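Local coordinates for enoyl-CoA hydratase EchA1 (PDB 3QXI), which probably catalyses the reversible hydration of 2-enoyl-CoA thioesters to 3-hydroxyacyl-CoA, at residues 125-130 with 155-160. Numbering follows the deposited sequence.
Sequences DLIVAA and PERIPY
Arg157 brings its guanidinium to Asp125 and Ile127, with NH1 against the methyl end of the isoleucine and NH2 beside the aspartate backbone. Only a long side chain could do this, because even the nearest CA atoms, those of Asp125 and Arg157, are 10.5 Å apart. CB of Arg157 points toward the strand, and CG lies anti to the carbonyl carbon, beside the backbone N (chi1 -62°). Bends at chi2 and chi3 then deliver the guanidinium, which approaches Ile127 obliquely: Arg157 NH1 lies 3.8 Å from Ile127 CD1, with CG1 slightly farther off. In the crotonase fold, strand 126-130 belongs to the central sheet, between strands 105-109 and 186-188, and the buried Arg157 side chain joins the end of helix 150-157 to the start of this strand. Over one guanidinium face sits Asp125 O, 4.1 Å from Arg157 NH2, a contact without a hydrogen bond; NH2 donates its hydrogen bond to Leu122 O, in the last turn of helix 116-123. The Asp125 carboxylate turns elsewhere, its OD2 paired with Lys216 and bonded to Leu105 N, and Asp125 OD1 remains 6.6 Å from Arg157 NH2. Ala161 of the third subunit packs against Arg157.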
loop_
_atom_site.group_PDB
_atom_site.type_symbol
_atom_site.label_atom_id
_atom_site.label_comp_id
_atom_site.label_asym_id
_atom_site.label_seq_id
_atom_site.Cartn_x
_atom_site.Cartn_y
_atom_site.Cartn_z
ATOM N N ASP B 125 13.092 3.748 -9.860
ATOM C CA ASP B 125 12.185 2.598 -9.789
ATOM C C ASP B 125 12.621 1.560 -8.774
ATOM O O ASP B 125 11.784 0.880 -8.188
ATOM C CB ASP B 125 12.034 1.960 -11.177
ATOM C CG ASP B 125 11.662 3.007 -12.249
ATOM O OD1 ASP B 125 10.645 3.710 -12.079
ATOM O OD2 ASP B 125 12.424 3.165 -13.210
ATOM N N LEU B 126 13.943 1.451 -8.596
ATOM C CA LEU B 126 14.548 0.397 -7.772
ATOM C C LEU B 126 15.673 1.035 -6.960
ATOM O O LEU B 126 16.363 1.934 -7.450
ATOM C CB LEU B 126 15.099 -0.748 -8.659
ATOM C CG LEU B 126 14.093 -1.346 -9.664
ATOM C CD1 LEU B 126 14.757 -2.251 -10.740
ATOM C CD2 LEU B 126 12.982 -2.099 -8.918
ATOM N N ILE B 127 15.823 0.581 -5.721
ATOM C CA ILE B 127 16.891 1.078 -4.833
ATOM C C ILE B 127 17.814 -0.017 -4.389
ATOM O O ILE B 127 17.360 -1.032 -3.879
ATOM C CB ILE B 127 16.370 1.763 -3.563
ATOM C CG1 ILE B 127 15.452 2.930 -3.931
ATOM C CG2 ILE B 127 17.589 2.243 -2.726
ATOM C CD1 ILE B 127 14.680 3.563 -2.720
ATOM N N VAL B 128 19.111 0.180 -4.635
ATOM C CA VAL B 128 20.142 -0.662 -4.064
ATOM C C VAL B 128 20.910 0.175 -3.037
ATOM O O VAL B 128 21.431 1.276 -3.353
ATOM C CB VAL B 128 21.073 -1.247 -5.170
ATOM C CG1 VAL B 128 22.236 -2.025 -4.563
ATOM C CG2 VAL B 128 20.249 -2.113 -6.141
ATOM N N ALA B 129 20.981 -0.334 -1.808
ATOM C CA ALA B 129 21.501 0.478 -0.720
ATOM C C ALA B 129 22.529 -0.280 0.070
ATOM O O ALA B 129 22.309 -1.439 0.430
ATOM C CB ALA B 129 20.380 0.919 0.186
ATOM N N ALA B 130 23.666 0.374 0.306
ATOM C CA ALA B 130 24.650 -0.089 1.263
ATOM C C ALA B 130 24.004 -0.411 2.614
ATOM O O ALA B 130 23.163 0.352 3.100
ATOM C CB ALA B 130 25.701 0.962 1.441
ATOM N N PRO B 155 4.561 7.029 1.192
ATOM C CA PRO B 155 3.413 6.210 1.610
ATOM C C PRO B 155 2.998 5.158 0.577
ATOM O O PRO B 155 2.163 4.280 0.868
ATOM C CB PRO B 155 2.279 7.236 1.789
ATOM C CG PRO B 155 2.877 8.544 1.746
ATOM C CD PRO B 155 4.144 8.418 0.925
ATOM N N GLU B 156 3.591 5.229 -0.602
ATOM C CA GLU B 156 3.296 4.292 -1.665
ATOM C C GLU B 156 4.361 3.197 -1.676
ATOM O O GLU B 156 4.172 2.196 -2.321
ATOM C CB GLU B 156 3.202 5.026 -3.046
ATOM C CG GLU B 156 1.947 5.914 -3.127
ATOM C CD GLU B 156 1.784 6.834 -4.358
ATOM O OE1 GLU B 156 2.721 6.978 -5.200
ATOM O OE2 GLU B 156 0.668 7.459 -4.427
ATOM N N ARG B 157 5.454 3.368 -0.932
ATOM C CA ARG B 157 6.538 2.389 -0.954
ATOM C C ARG B 157 6.638 1.534 0.315
ATOM O O ARG B 157 7.109 0.404 0.261
ATOM C CB ARG B 157 7.905 3.072 -1.257
ATOM C CG ARG B 157 7.991 3.763 -2.610
ATOM C CD ARG B 157 8.545 2.848 -3.749
ATOM N NE ARG B 157 9.535 3.549 -4.610
ATOM C CZ ARG B 157 10.851 3.251 -4.732
ATOM N NH1 ARG B 157 11.440 2.231 -4.062
ATOM N NH2 ARG B 157 11.601 3.990 -5.553
ATOM N N ILE B 158 6.228 2.079 1.457
ATOM C CA ILE B 158 6.318 1.398 2.757
ATOM C C ILE B 158 4.940 1.537 3.399
ATOM O O ILE B 158 4.119 2.295 2.876
ATOM C CB ILE B 158 7.413 2.048 3.675
ATOM C CG1 ILE B 158 7.060 3.490 4.084
ATOM C CG2 ILE B 158 8.773 2.060 3.011
ATOM C CD1 ILE B 158 8.023 4.049 5.141
ATOM N N PRO B 159 4.670 0.843 4.521
ATOM C CA PRO B 159 3.346 0.976 5.121
ATOM C C PRO B 159 2.964 2.440 5.431
ATOM O O PRO B 159 3.791 3.204 5.970
ATOM C CB PRO B 159 3.480 0.155 6.399
ATOM C CG PRO B 159 4.382 -0.956 5.961
ATOM C CD PRO B 159 5.449 -0.202 5.224
ATOM N N TYR B 160 1.728 2.800 5.065
ATOM C CA TYR B 160 1.199 4.158 5.256
ATOM C C TYR B 160 1.530 4.788 6.616
ATOM O O TYR B 160 2.020 5.919 6.666
ATOM C CB TYR B 160 -0.325 4.186 4.993
ATOM C CG TYR B 160 -0.963 5.541 5.119
ATOM C CD1 TYR B 160 -1.100 6.359 4.007
ATOM C CD2 TYR B 160 -1.427 6.006 6.334
ATOM C CE1 TYR B 160 -1.680 7.593 4.085
ATOM C CE2 TYR B 160 -2.022 7.273 6.434
ATOM C CZ TYR B 160 -2.139 8.056 5.286
ATOM O OH TYR B 160 -2.718 9.297 5.318
#